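Local coordinates for protein histidine kinase (Paraburkholderia phymatum, PDB 6NB0) that probably acts as a phosphorelay sensor kinase, using ATP to phosphorylate a histidine side chain in a protein, at residues Asp59-Leu64 with Ile247-Ala252; Asn161-Ala166 with Asp200-Thr205; Gln167-Asp172 with Phe280-Ala285; Leu180-Thr185 with His228-Phe233. All coordinates share one frame; numbering follows the deposited sequence. Where two conformers were deposited one is given.

How the interactions relate
Two pairs of neighbours make up the set. Interactions 2 and 3, with centres about 11 Å apart, lie at one end of the five-stranded mixed sheet, involving strands 196-204 and 276-283. Interactions 1 and 4, about 14 Å between centres, lie where helix 44-68 and the loops around helix 232-238 meet helix 173-189, and both reach the second subunit. That helix leads back to the sheet, since Leu183 packs on Phe280 of interaction 3. Along the chain, interaction 1 encloses 2 and 4 and crosses 3; interaction 4 falls within the span of 3, and 2 crosses both 3 and 4. Interaction 1 thus ties the N-terminal helix to the α/β part, which the others hold together internally.

Interaction 1: residues Asp59-Leu64 with Ile247-Ala252; sequences DHVLSL and ISWVLA
Ile247 and His60 meet first: CG1 of the isoleucine lies 3.9 Å from His60 CE1, an apolar neighbour beside CE1 and NE2 that approaches the ring obliquely. The backbone of the same residue serves the polar side. A water in the plane of the imidazole, at its edge, sits 2.6 Å from His60 NE2 and donates to Ile247 O at 2.8 Å. Histidine suits the place because its ring offers NE2 to the water while its carbons pack on Ile247, Trp249 and Ala252. After Ser248, Trp249 supplies a broad indole that three side chains of the helix touch. His60 CD2 comes within 3.7 Å of Trp249 CD1, which lies near the imidazole plane; the two rings are oblique, their planes 58° apart. Val61 instead comes over a face, its CG2 making a CH-π contact 3.8 Å from the centroid of the Trp249 six-membered ring. One turn further along the helix from His60, Leu64 CD1 reaches Trp249 NE1 at 3.5 Å. At Ala252, the first residue of helix 252-260, the chains come closest: its CB lies 3.4 Å from His60 CB, and a small methyl fits this narrow approach. A chi1 of -172° carries the His60 ring out from the helix to lie between Ala252, Trp249 and Ile247. Trp249 also packs on Met57 of the same helix and on Thr118 of the second subunit. The arrangement is consistent with the HisKA dimerisation helix packing on the α/β part of a histidine kinase, here through an oblique His-Trp pair and a bridging water.

Interaction 2: residues Asn161-Ala166 with Asp200-Thr205; sequences NTPLAA and DADVDT
Asn161 and Asp200 form a parallel β-bridge, CA to CA 4.8 Å, at the place where edge strand 157-161 ends beside strand 196-204 of the mixed sheet. Ala201 N donates to Asn161 O at 3.1 Å, and beyond it regular pairing gives way to side-chain contacts. The Asn161 amide also reaches across: ND2 donates to Asp200 OD1 at 3.2 Å. It meets OD1 from above the carboxylate plane, while the oxygen lies close to the plane of the amide; the two planes stand 82° apart. A water that donates to Asp200 OD2 sits beside this pair. Thr162 then takes over from the strand. Its OG1, placed opposite the backbone N (chi1 -177°), donates to Ala201 O at 2.6 Å from above the carbonyl plane, and accepts from Leu164 N at 3.0 Å. The second bond makes an ST turn, which bends the chain through Pro163. The rigid proline ring lies across the Asp202 carboxylate, CG 3.3 Å from OD1. Leu164 turns inward, its CD2 3.9 Å from Val203 CG2, joining a patch that includes Leu139 of helix 135-154. Threonine suits the turn because one hydroxyl can both give and receive. The chemistry implies a polar bridge end, Asn161 with Asp200; just past it a side-chain hydroxyl supplies a bond to Ala201 O, and the ST turn carries the chain away from strand 196-204.

Interaction 3: residues Gln167-Asp172 with Phe280-Ala285; sequences QQMDGD and FRASLA
Met169 packs its terminal methyl against the peptide carbonyl of Ser283, CE lying 3.2 Å from Ser283 O, and its CG is 3.9 Å from Leu284 O. The flat groups of this contact are therefore peptide units at the end of the other strand rather than side-chain rings. No hydrogen bond crosses between the segments; what holds them is apolar. The methionine leaves the backbone with its first torsion near 180° (chi1 166°) and stays extended to its end, a reach that brings CE within 3.8 Å of Ala282 CB. A long, flexible, unbranched chain can run along the other strand's end to Ala282, and the small alanine methyl allows CE to pack close. Leu284 crosses this chain at about a right angle, setting CD2 against its flank 3.9 Å from Met169 CG, with CB and SD only slightly farther away. Beyond the methionine, Asp170 O and Leu284 O approach to 3.1 Å; both are acceptors, so the closeness brings no bond and is probably mildly unfavourable. Strand 168-171 pairs instead with strand 131-134, through backbone bonds of Met169 with Phe133 and of Gly171 with Ala131. The contacts of Met169 with Ala282, Ser283 and Leu284 set this small antiparallel ribbon against the end of strand 276-283 of the main sheet. Met169 is further packed by Leu176 of helix 173-189 and by Leu208, which also touches Leu284, so the contact fills the corner between the ribbon, that helix and strand 207-214.

Interaction 4: residues Leu180-Thr185 with His228-Phe233; sequences LWLLVT and HVLENF
Trp181 presents the rim of its six-membered ring to Val229, whose CG1 lies near the indole plane, 3.7 Å from CH2. The two side chains cross obliquely. Leu230 approaches the same ring differently, sliding past it in the opposite direction, with CD2 4.1 Å from Trp181 CH2 and neither squarely over a face nor at the edge. A chi1 of 180° swings the indole out from the helix far enough to reach the loop. Leu230 CD2 also fits against the helix's other side chains: it meets Leu182 CD1 at 3.9 Å and Thr185 CG2 at 4.1 Å, so one methyl of the forked leucine touches three residues. A leucine suits the place because it is long enough to put CD2 among Trp181, Leu182 and Thr185, while its CD1 comes near Leu182. The helix is 173-189, one of those laid against the mixed sheet in the α/β sandwich expected of the ATP-binding part of a histidine kinase, and the loop leads into helix 232-238. Thr185 has a divided role. Its methyl faces Leu230, while OG1 donates to Trp181 O at 2.8 Å, a carbonyl that also accepts the helical bond from Thr185 N. The same Thr185 OG1 lies 3.4 Å above the Trp181 ring plane, over its centre, which probably restricts the turning of the indole. From the end of the same helix, Glu189 OE2 accepts from Val229 N and Leu230 N, fastening the loop. Arg49 and Thr53 of helix 44-68 touch the tryptophan, and Leu253 and Cys254 of helix 252-260 pack on Leu182.

Interaction 1: residues Asp59-Leu64 with Ile247-Ala252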
loop_
_atom_site.group_PDB
_atom_site.type_symbol
_atom_site.label_atom_id
_atom_site.label_comp_id
_atom_site.label_asym_id
_atom_site.label_seq_id
_atom_site.Cartn_x
_atom_site.Cartn_y
_atom_site.Cartn_z
ATOM N N ASP A 59 5.479 -1.222 5.632
ATOM C CA ASP A 59 6.038 -2.444 6.230
ATOM C C ASP A 59 7.436 -2.191 6.766
ATOM O O ASP A 59 7.795 -2.639 7.863
ATOM C CB ASP A 59 6.115 -3.562 5.197
ATOM C CG ASP A 59 4.812 -4.258 4.988
ATOM O OD1 ASP A 59 3.904 -4.053 5.817
ATOM O OD2 ASP A 59 4.711 -5.027 4.006
ATOM N N HIS A 60 8.252 -1.507 5.968
ATOM C CA HIS A 60 9.607 -1.172 6.377
ATOM C C HIS A 60 9.605 -0.362 7.665
ATOM O O HIS A 60 10.384 -0.634 8.585
ATOM C CB HIS A 60 10.289 -0.406 5.247
ATOM C CG HIS A 60 11.749 -0.167 5.478
ATOM N ND1 HIS A 60 12.694 -1.161 5.346
ATOM C CD2 HIS A 60 12.430 0.959 5.809
ATOM C CE1 HIS A 60 13.894 -0.666 5.609
ATOM N NE2 HIS A 60 13.763 0.622 5.877
ATOM N N VAL A 61 8.720 0.633 7.758
ATOM C CA VAL A 61 8.658 1.446 8.970
ATOM C C VAL A 61 8.245 0.584 10.162
ATOM O O VAL A 61 8.806 0.705 11.261
ATOM C CB VAL A 61 7.703 2.645 8.761
ATOM C CG1 VAL A 61 7.428 3.351 10.077
ATOM C CG2 VAL A 61 8.282 3.634 7.751
ATOM N N LEU A 62 7.278 -0.316 9.965
ATOM C CA LEU A 62 6.872 -1.206 11.057
ATOM C C LEU A 62 8.028 -2.092 11.515
ATOM O O LEU A 62 8.222 -2.306 12.720
ATOM C CB LEU A 62 5.691 -2.067 10.617
ATOM C CG LEU A 62 4.286 -1.497 10.806
ATOM C CD1 LEU A 62 3.357 -1.986 9.706
ATOM C CD2 LEU A 62 3.776 -1.931 12.182
ATOM N N SER A 63 8.793 -2.633 10.564
ATOM C CA SER A 63 9.926 -3.489 10.909
ATOM C C SER A 63 11.012 -2.713 11.641
ATOM O O SER A 63 11.647 -3.238 12.574
ATOM C CB SER A 63 10.485 -4.136 9.645
ATOM O OG SER A 63 9.695 -5.248 9.289
ATOM N N LEU A 64 11.252 -1.464 11.237
ATOM C CA LEU A 64 12.207 -0.645 11.978
ATOM C C LEU A 64 11.724 -0.433 13.408
ATOM O O LEU A 64 12.490 -0.592 14.369
ATOM C CB LEU A 64 12.413 0.701 11.276
ATOM C CG LEU A 64 13.117 0.684 9.917
ATOM C CD1 LEU A 64 12.996 2.043 9.239
ATOM C CD2 LEU A 64 14.582 0.290 10.081
ATOM N N ILE A 247 18.545 1.797 4.076
ATOM C CA ILE A 247 18.090 2.381 2.830
ATOM C C ILE A 247 17.159 3.546 3.126
ATOM O O ILE A 247 16.602 3.659 4.217
ATOM C CB ILE A 247 17.361 1.331 1.967
ATOM C CG1 ILE A 247 16.165 0.761 2.757
ATOM C CG2 ILE A 247 18.346 0.244 1.533
ATOM C CD1 ILE A 247 15.173 -0.040 1.884
ATOM N N SER A 248 16.988 4.403 2.127
ATOM C CA SER A 248 15.843 5.307 2.092
ATOM C C SER A 248 14.558 4.479 2.149
ATOM O O SER A 248 14.433 3.479 1.443
ATOM C CB SER A 248 15.887 6.146 0.812
ATOM O OG SER A 248 17.072 6.950 0.746
ATOM N N TRP A 249 13.620 4.872 3.022
ATOM C CA TRP A 249 12.445 4.030 3.278
ATOM C C TRP A 249 11.706 3.687 1.999
ATOM O O TRP A 249 11.178 2.575 1.844
ATOM C CB TRP A 249 11.484 4.739 4.222
ATOM C CG TRP A 249 12.009 4.978 5.570
ATOM C CD1 TRP A 249 13.193 4.535 6.091
ATOM C CD2 TRP A 249 11.353 5.709 6.606
ATOM N NE1 TRP A 249 13.310 4.952 7.404
ATOM C CE2 TRP A 249 12.197 5.681 7.739
ATOM C CE3 TRP A 249 10.138 6.404 6.683
ATOM C CZ2 TRP A 249 11.856 6.311 8.943
ATOM C CZ3 TRP A 249 9.799 7.024 7.893
ATOM C CH2 TRP A 249 10.661 6.980 8.995
ATOM N N VAL A 250 11.669 4.630 1.060
ATOM C CA VAL A 250 10.837 4.433 -0.117
ATOM C C VAL A 250 11.341 3.277 -0.979
ATOM O O VAL A 250 10.583 2.763 -1.799
ATOM C CB VAL A 250 10.747 5.743 -0.933
ATOM C CG1 VAL A 250 12.083 6.075 -1.609
ATOM C CG2 VAL A 250 9.636 5.654 -1.989
ATOM N N LEU A 251 12.593 2.840 -0.813
ATOM C CA LEU A 251 13.119 1.737 -1.620
ATOM C C LEU A 251 12.820 0.369 -1.004
ATOM O O LEU A 251 13.313 -0.650 -1.500
ATOM C CB LEU A 251 14.634 1.914 -1.842
ATOM C CG LEU A 251 14.949 3.054 -2.829
ATOM C CD1 LEU A 251 16.420 3.492 -2.817
ATOM C CD2 LEU A 251 14.500 2.718 -4.252
ATOM N N ALA A 252 12.033 0.338 0.070
ATOM C CA ALA A 252 11.739 -0.901 0.772
ATOM C C ALA A 252 11.258 -2.003 -0.174
ATOM O O ALA A 252 11.621 -3.175 -0.004
ATOM C CB ALA A 252 10.691 -0.629 1.844
HETATM O O HOH W 1 15.839 2.163 6.403
#

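Interaction 2: residues Asn161-Ala166 with Asp200-Thr205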
loop_
_atom_site.group_PDB
_atom_site.type_symbol
_atom_site.label_atom_id
_atom_site.label_comp_id
_atom_site.label_asym_id
_atom_site.label_seq_id
_atom_site.Cartn_x
_atom_site.Cartn_y
_atom_site.Cartn_z
ATOM N N ASN A 161 20.443 -1.116 -21.240
ATOM C CA ASN A 161 21.639 -1.808 -21.713
ATOM C C ASN A 161 21.567 -3.254 -21.243
ATOM O O ASN A 161 21.767 -3.536 -20.056
ATOM C CB ASN A 161 22.901 -1.120 -21.193
ATOM C CG ASN A 161 24.163 -1.861 -21.570
ATOM O OD1 ASN A 161 24.234 -2.489 -22.624
ATOM N ND2 ASN A 161 25.171 -1.794 -20.704
ATOM N N THR A 162 21.282 -4.172 -22.164
ATOM C CA THR A 162 21.196 -5.565 -21.767
ATOM C C THR A 162 21.496 -6.428 -22.979
ATOM O O THR A 162 21.123 -6.058 -24.102
ATOM C CB THR A 162 19.828 -5.941 -21.183
ATOM O OG1 THR A 162 19.868 -7.304 -20.748
ATOM C CG2 THR A 162 18.683 -5.773 -22.208
ATOM N N PRO A 163 22.225 -7.529 -22.794
ATOM C CA PRO A 163 22.313 -8.561 -23.837
ATOM C C PRO A 163 21.163 -9.556 -23.794
ATOM O O PRO A 163 21.082 -10.432 -24.659
ATOM C CB PRO A 163 23.642 -9.253 -23.506
ATOM C CG PRO A 163 23.674 -9.217 -21.975
ATOM C CD PRO A 163 23.093 -7.833 -21.635
ATOM N N LEU A 164 20.253 -9.434 -22.831
ATOM C CA LEU A 164 19.200 -10.429 -22.674
ATOM C C LEU A 164 18.232 -10.386 -23.856
ATOM O O LEU A 164 17.768 -9.316 -24.265
ATOM C CB LEU A 164 18.452 -10.194 -21.358
ATOM C CG LEU A 164 19.298 -10.291 -20.082
ATOM C CD1 LEU A 164 18.454 -9.933 -18.845
ATOM C CD2 LEU A 164 19.938 -11.680 -19.938
ATOM N N ALA A 165 17.943 -11.556 -24.409
ATOM C CA ALA A 165 17.009 -11.698 -25.520
ATOM C C ALA A 165 15.938 -12.721 -25.151
ATOM O O ALA A 165 14.799 -12.340 -24.860
ATOM C CB ALA A 165 17.746 -12.102 -26.800
ATOM N N ALA A 166 16.293 -14.009 -25.119
ATOM C CA ALA A 166 15.321 -15.068 -24.848
ATOM C C ALA A 166 15.376 -15.619 -23.422
ATOM O O ALA A 166 14.573 -16.504 -23.088
ATOM C CB ALA A 166 15.500 -16.220 -25.844
ATOM N N ASP A 200 20.921 -1.261 -16.455
ATOM C CA ASP A 200 21.776 -2.351 -16.941
ATOM C C ASP A 200 21.230 -3.655 -16.378
ATOM O O ASP A 200 20.935 -3.719 -15.182
ATOM C CB ASP A 200 23.223 -2.202 -16.454
ATOM C CG ASP A 200 23.967 -1.097 -17.139
ATOM O OD1 ASP A 200 23.536 -0.660 -18.215
ATOM O OD2 ASP A 200 25.007 -0.679 -16.602
ATOM N N ALA A 201 21.124 -4.697 -17.205
ATOM C CA ALA A 201 20.612 -5.963 -16.669
ATOM C C ALA A 201 21.226 -7.136 -17.409
ATOM O O ALA A 201 21.364 -7.095 -18.631
ATOM C CB ALA A 201 19.088 -6.049 -16.770
ATOM N N ASP A 202 21.578 -8.188 -16.669
ATOM C CA ASP A 202 22.186 -9.383 -17.252
ATOM C C ASP A 202 21.963 -10.533 -16.277
ATOM O O ASP A 202 21.526 -10.332 -15.138
ATOM C CB ASP A 202 23.682 -9.156 -17.541
ATOM C CG ASP A 202 24.243 -10.086 -18.625
ATOM O OD1 ASP A 202 23.513 -10.970 -19.136
ATOM O OD2 ASP A 202 25.440 -9.937 -18.962
ATOM N N VAL A 203 22.307 -11.732 -16.716
ATOM C CA VAL A 203 22.328 -12.888 -15.837
ATOM C C VAL A 203 23.748 -13.418 -15.780
ATOM O O VAL A 203 24.527 -13.303 -16.732
ATOM C CB VAL A 203 21.351 -13.985 -16.310
ATOM C CG1 VAL A 203 19.909 -13.462 -16.245
ATOM C CG2 VAL A 203 21.719 -14.405 -17.726
ATOM N N ASP A 204 24.086 -14.004 -14.642
ATOM C CA ASP A 204 25.363 -14.667 -14.471
ATOM C C ASP A 204 25.119 -15.861 -13.573
ATOM O O ASP A 204 24.667 -15.686 -12.437
ATOM C CB ASP A 204 26.421 -13.743 -13.864
ATOM C CG ASP A 204 27.779 -14.439 -13.751
ATOM O OD1 ASP A 204 28.593 -14.357 -14.703
ATOM O OD2 ASP A 204 28.015 -15.110 -12.726
ATOM N N THR A 205 25.396 -17.060 -14.096
ATOM C CA THR A 205 25.155 -18.325 -13.411
ATOM C C THR A 205 23.743 -18.340 -12.821
ATOM O O THR A 205 22.762 -18.335 -13.571
ATOM C CB THR A 205 26.245 -18.558 -12.357
ATOM O OG1 THR A 205 27.501 -18.113 -12.896
ATOM C CG2 THR A 205 26.390 -20.014 -12.063
HETATM O O HOH W 2 25.929 0.924 -18.713
#

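Interaction 3: residues Gln167-Asp172 with Phe280-Ala285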
loop_
_atom_site.group_PDB
_atom_site.type_symbol
_atom_site.label_atom_id
_atom_site.label_comp_id
_atom_site.label_asym_id
_atom_site.label_seq_id
_atom_site.Cartn_x
_atom_site.Cartn_y
_atom_site.Cartn_z
ATOM N N GLN A 167 16.281 -15.119 -22.572
ATOM C CA GLN A 167 16.467 -15.711 -21.249
ATOM C C GLN A 167 15.180 -15.668 -20.442
ATOM O O GLN A 167 14.428 -14.699 -20.502
ATOM C CB GLN A 167 17.563 -14.971 -20.469
ATOM C CG GLN A 167 18.978 -15.335 -20.900
ATOM C CD GLN A 167 19.467 -14.532 -22.105
ATOM O OE1 GLN A 167 18.702 -13.794 -22.741
ATOM N NE2 GLN A 167 20.754 -14.669 -22.413
ATOM N N GLN A 168 14.947 -16.719 -19.669
ATOM C CA GLN A 168 13.807 -16.781 -18.770
ATOM C C GLN A 168 14.271 -16.890 -17.324
ATOM O O GLN A 168 15.406 -17.293 -17.026
ATOM C CB GLN A 168 12.901 -17.977 -19.104
ATOM C CG GLN A 168 12.334 -17.938 -20.534
ATOM C CD GLN A 168 10.812 -17.831 -20.554
ATOM O OE1 GLN A 168 10.134 -18.382 -19.682
ATOM N NE2 GLN A 168 10.270 -17.129 -21.551
ATOM N N MET A 169 13.346 -16.566 -16.426
ATOM C CA MET A 169 13.568 -16.641 -14.991
ATOM C C MET A 169 12.318 -17.201 -14.334
ATOM O O MET A 169 11.209 -16.757 -14.639
ATOM C CB MET A 169 13.874 -15.252 -14.420
ATOM C CG MET A 169 13.789 -15.151 -12.912
ATOM S SD MET A 169 14.223 -13.486 -12.355
ATOM C CE MET A 169 14.559 -13.833 -10.633
ATOM N N ASP A 170 12.504 -18.149 -13.420
ATOM C CA ASP A 170 11.417 -18.677 -12.593
ATOM C C ASP A 170 11.299 -17.732 -11.402
ATOM O O ASP A 170 12.003 -17.863 -10.408
ATOM C CB ASP A 170 11.711 -20.109 -12.168
ATOM C CG ASP A 170 10.569 -20.733 -11.360
ATOM O OD1 ASP A 170 9.407 -20.298 -11.522
ATOM O OD2 ASP A 170 10.844 -21.647 -10.555
ATOM N N GLY A 171 10.412 -16.749 -11.509
ATOM C CA GLY A 171 10.316 -15.731 -10.484
ATOM C C GLY A 171 8.893 -15.243 -10.321
ATOM O O GLY A 171 7.971 -15.676 -11.017
ATOM N N ASP A 172 8.721 -14.322 -9.380
ATOM C CA ASP A 172 7.410 -13.713 -9.143
ATOM C C ASP A 172 7.363 -12.499 -10.059
ATOM O O ASP A 172 7.862 -11.428 -9.716
ATOM C CB ASP A 172 7.251 -13.339 -7.675
ATOM C CG ASP A 172 5.873 -12.797 -7.345
ATOM O OD1 ASP A 172 5.257 -12.138 -8.197
ATOM O OD2 ASP A 172 5.408 -13.018 -6.212
ATOM N N PHE A 280 20.311 -4.300 -7.743
ATOM C CA PHE A 280 19.306 -5.309 -7.420
ATOM C C PHE A 280 19.822 -6.675 -7.878
ATOM O O PHE A 280 20.326 -6.811 -8.997
ATOM C CB PHE A 280 17.979 -4.915 -8.103
ATOM C CG PHE A 280 16.844 -5.897 -7.898
ATOM C CD1 PHE A 280 16.685 -6.985 -8.747
ATOM C CD2 PHE A 280 15.918 -5.704 -6.878
ATOM C CE1 PHE A 280 15.617 -7.880 -8.565
ATOM C CE2 PHE A 280 14.850 -6.607 -6.687
ATOM C CZ PHE A 280 14.707 -7.680 -7.528
ATOM N N ARG A 281 19.736 -7.686 -7.008
ATOM C CA ARG A 281 20.061 -9.049 -7.409
ATOM C C ARG A 281 18.963 -9.993 -6.947
ATOM O O ARG A 281 18.424 -9.837 -5.847
ATOM C CB ARG A 281 21.377 -9.583 -6.787
ATOM C CG ARG A 281 22.654 -8.823 -7.008
ATOM C CD ARG A 281 23.817 -9.668 -6.410
ATOM N NE ARG A 281 23.645 -10.021 -4.992
ATOM C CZ ARG A 281 23.279 -11.224 -4.533
ATOM N NH1 ARG A 281 23.031 -12.220 -5.372
ATOM N NH2 ARG A 281 23.159 -11.438 -3.227
ATOM N N ALA A 282 18.687 -11.013 -7.757
ATOM C CA ALA A 282 17.676 -12.012 -7.427
ATOM C C ALA A 282 18.158 -13.352 -7.946
ATOM O O ALA A 282 18.765 -13.411 -9.015
ATOM C CB ALA A 282 16.305 -11.645 -8.039
ATOM N N SER A 283 17.906 -14.421 -7.185
ATOM C CA SER A 283 18.293 -15.747 -7.626
ATOM C C SER A 283 17.418 -16.170 -8.796
ATOM O O SER A 283 16.225 -15.877 -8.839
ATOM C CB SER A 283 18.179 -16.755 -6.475
ATOM O OG SER A 283 18.421 -18.059 -6.936
ATOM N N LEU A 284 18.017 -16.870 -9.752
ATOM C CA LEU A 284 17.270 -17.250 -10.946
ATOM C C LEU A 284 16.256 -18.356 -10.646
ATOM O O LEU A 284 15.049 -18.179 -10.858
ATOM C CB LEU A 284 18.239 -17.657 -12.058
ATOM C CG LEU A 284 18.791 -16.369 -12.684
ATOM C CD1 LEU A 284 19.739 -16.674 -13.830
ATOM C CD2 LEU A 284 17.638 -15.509 -13.156
ATOM N N ALA A 285 16.714 -19.501 -10.156
ATOM C CA ALA A 285 15.830 -20.649 -9.942
ATOM C C ALA A 285 15.699 -20.893 -8.443
ATOM O O ALA A 285 16.353 -21.767 -7.871
ATOM C CB ALA A 285 16.343 -21.894 -10.679
#

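Interaction 4: residues Leu180-Thr185 with His228-Phe233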
loop_
_atom_site.group_PDB
_atom_site.type_symbol
_atom_site.label_atom_id
_atom_site.label_comp_id
_atom_site.label_asym_id
_atom_site.label_seq_id
_atom_site.Cartn_x
_atom_site.Cartn_y
_atom_site.Cartn_z
ATOM N N LEU A 180 11.574 -3.436 -10.304
ATOM C CA LEU A 180 12.327 -2.750 -11.345
ATOM C C LEU A 180 11.718 -1.393 -11.651
ATOM O O LEU A 180 12.444 -0.419 -11.880
ATOM C CB LEU A 180 12.393 -3.602 -12.607
ATOM C CG LEU A 180 13.104 -4.957 -12.410
ATOM C CD1 LEU A 180 12.979 -5.752 -13.683
ATOM C CD2 LEU A 180 14.569 -4.766 -12.064
ATOM N N TRP A 181 10.388 -1.316 -11.672
ATOM C CA TRP A 181 9.728 -0.019 -11.832
ATOM C C TRP A 181 10.239 0.992 -10.805
ATOM O O TRP A 181 10.562 2.136 -11.144
ATOM C CB TRP A 181 8.214 -0.224 -11.697
ATOM C CG TRP A 181 7.389 1.051 -11.836
ATOM C CD1 TRP A 181 6.802 1.533 -12.973
ATOM C CD2 TRP A 181 7.044 1.961 -10.777
ATOM N NE1 TRP A 181 6.111 2.720 -12.684
ATOM C CE2 TRP A 181 6.259 2.993 -11.342
ATOM C CE3 TRP A 181 7.335 2.006 -9.397
ATOM C CZ2 TRP A 181 5.752 4.053 -10.576
ATOM C CZ3 TRP A 181 6.825 3.062 -8.642
ATOM C CH2 TRP A 181 6.058 4.070 -9.232
ATOM N N LEU A 182 10.324 0.578 -9.535
ATOM C CA LEU A 182 10.721 1.511 -8.478
ATOM C C LEU A 182 12.199 1.842 -8.571
ATOM O O LEU A 182 12.599 2.993 -8.354
ATOM C CB LEU A 182 10.385 0.908 -7.106
ATOM C CG LEU A 182 10.741 1.751 -5.861
ATOM C CD1 LEU A 182 10.043 3.124 -5.916
ATOM C CD2 LEU A 182 10.319 1.005 -4.581
ATOM N N LEU A 183 13.022 0.841 -8.899
ATOM C CA LEU A 183 14.450 1.061 -9.118
ATOM C C LEU A 183 14.679 2.193 -10.119
ATOM O O LEU A 183 15.486 3.102 -9.877
ATOM C CB LEU A 183 15.076 -0.246 -9.618
ATOM C CG LEU A 183 16.539 -0.566 -9.345
ATOM C CD1 LEU A 183 16.709 -0.875 -7.856
ATOM C CD2 LEU A 183 16.988 -1.743 -10.224
ATOM N N VAL A 184 13.964 2.158 -11.255
ATOM C CA VAL A 184 14.125 3.209 -12.266
ATOM C C VAL A 184 13.418 4.501 -11.846
ATOM O O VAL A 184 13.956 5.602 -12.022
ATOM C CB VAL A 184 13.617 2.723 -13.645
ATOM C CG1 VAL A 184 13.860 3.810 -14.720
ATOM C CG2 VAL A 184 14.329 1.385 -14.060
ATOM N N THR A 185 12.191 4.395 -11.336
ATOM C CA THR A 185 11.430 5.595 -10.964
ATOM C C THR A 185 12.161 6.410 -9.894
ATOM O O THR A 185 12.171 7.650 -9.938
ATOM C CB THR A 185 10.042 5.179 -10.472
ATOM O OG1 THR A 185 9.320 4.584 -11.563
ATOM C CG2 THR A 185 9.243 6.378 -9.959
ATOM N N HIS A 228 5.862 14.649 -9.960
ATOM C CA HIS A 228 6.336 13.540 -9.142
ATOM C C HIS A 228 5.353 12.388 -9.225
ATOM O O HIS A 228 4.173 12.580 -9.521
ATOM C CB HIS A 228 6.492 13.969 -7.675
ATOM C CG HIS A 228 7.543 15.012 -7.470
ATOM N ND1 HIS A 228 8.889 14.737 -7.565
ATOM C CD2 HIS A 228 7.445 16.326 -7.170
ATOM C CE1 HIS A 228 9.576 15.844 -7.331
ATOM N NE2 HIS A 228 8.723 16.821 -7.096
ATOM N N VAL A 229 5.850 11.185 -8.940
ATOM C CA VAL A 229 5.019 9.996 -8.795
ATOM C C VAL A 229 5.050 9.468 -7.358
ATOM O O VAL A 229 4.011 9.114 -6.797
ATOM C CB VAL A 229 5.470 8.904 -9.796
ATOM C CG1 VAL A 229 4.835 7.567 -9.490
ATOM C CG2 VAL A 229 5.140 9.307 -11.235
ATOM N N LEU A 230 6.234 9.420 -6.750
ATOM C CA LEU A 230 6.339 8.867 -5.399
ATOM C C LEU A 230 5.745 9.831 -4.362
ATOM O O LEU A 230 5.648 11.042 -4.574
ATOM C CB LEU A 230 7.807 8.541 -5.078
ATOM C CG LEU A 230 8.481 7.556 -6.053
ATOM C CD1 LEU A 230 9.964 7.298 -5.693
ATOM C CD2 LEU A 230 7.711 6.190 -6.139
ATOM N N GLU A 231 5.369 9.275 -3.213
ATOM C CA GLU A 231 4.735 10.073 -2.163
ATOM C C GLU A 231 5.641 11.204 -1.697
ATOM O O GLU A 231 6.859 11.044 -1.587
ATOM C CB GLU A 231 4.386 9.204 -0.958
ATOM C CG GLU A 231 3.220 8.261 -1.123
ATOM C CD GLU A 231 3.028 7.430 0.139
ATOM O OE1 GLU A 231 4.016 6.770 0.567
ATOM O OE2 GLU A 231 1.914 7.451 0.707
ATOM N N ASN A 232 5.023 12.342 -1.372
ATOM C CA ASN A 232 5.789 13.509 -0.955
ATOM C C ASN A 232 6.671 13.213 0.265
ATOM O O ASN A 232 7.864 13.560 0.289
ATOM C CB ASN A 232 4.847 14.675 -0.667
ATOM C CG ASN A 232 5.593 15.963 -0.380
ATOM O OD1 ASN A 232 5.967 16.228 0.758
ATOM N ND2 ASN A 232 5.811 16.770 -1.413
ATOM N N PHE A 233 6.116 12.602 1.301
ATOM C CA PHE A 233 6.904 12.369 2.512
ATOM C C PHE A 233 7.981 11.313 2.287
ATOM O O PHE A 233 9.039 11.363 2.924
ATOM C CB PHE A 233 5.991 11.952 3.657
ATOM C CG PHE A 233 6.721 11.484 4.882
ATOM C CD1 PHE A 233 7.192 12.396 5.812
ATOM C CD2 PHE A 233 6.926 10.124 5.107
ATOM C CE1 PHE A 233 7.861 11.972 6.949
ATOM C CE2 PHE A 233 7.598 9.689 6.243
ATOM C CZ PHE A 233 8.064 10.615 7.166
#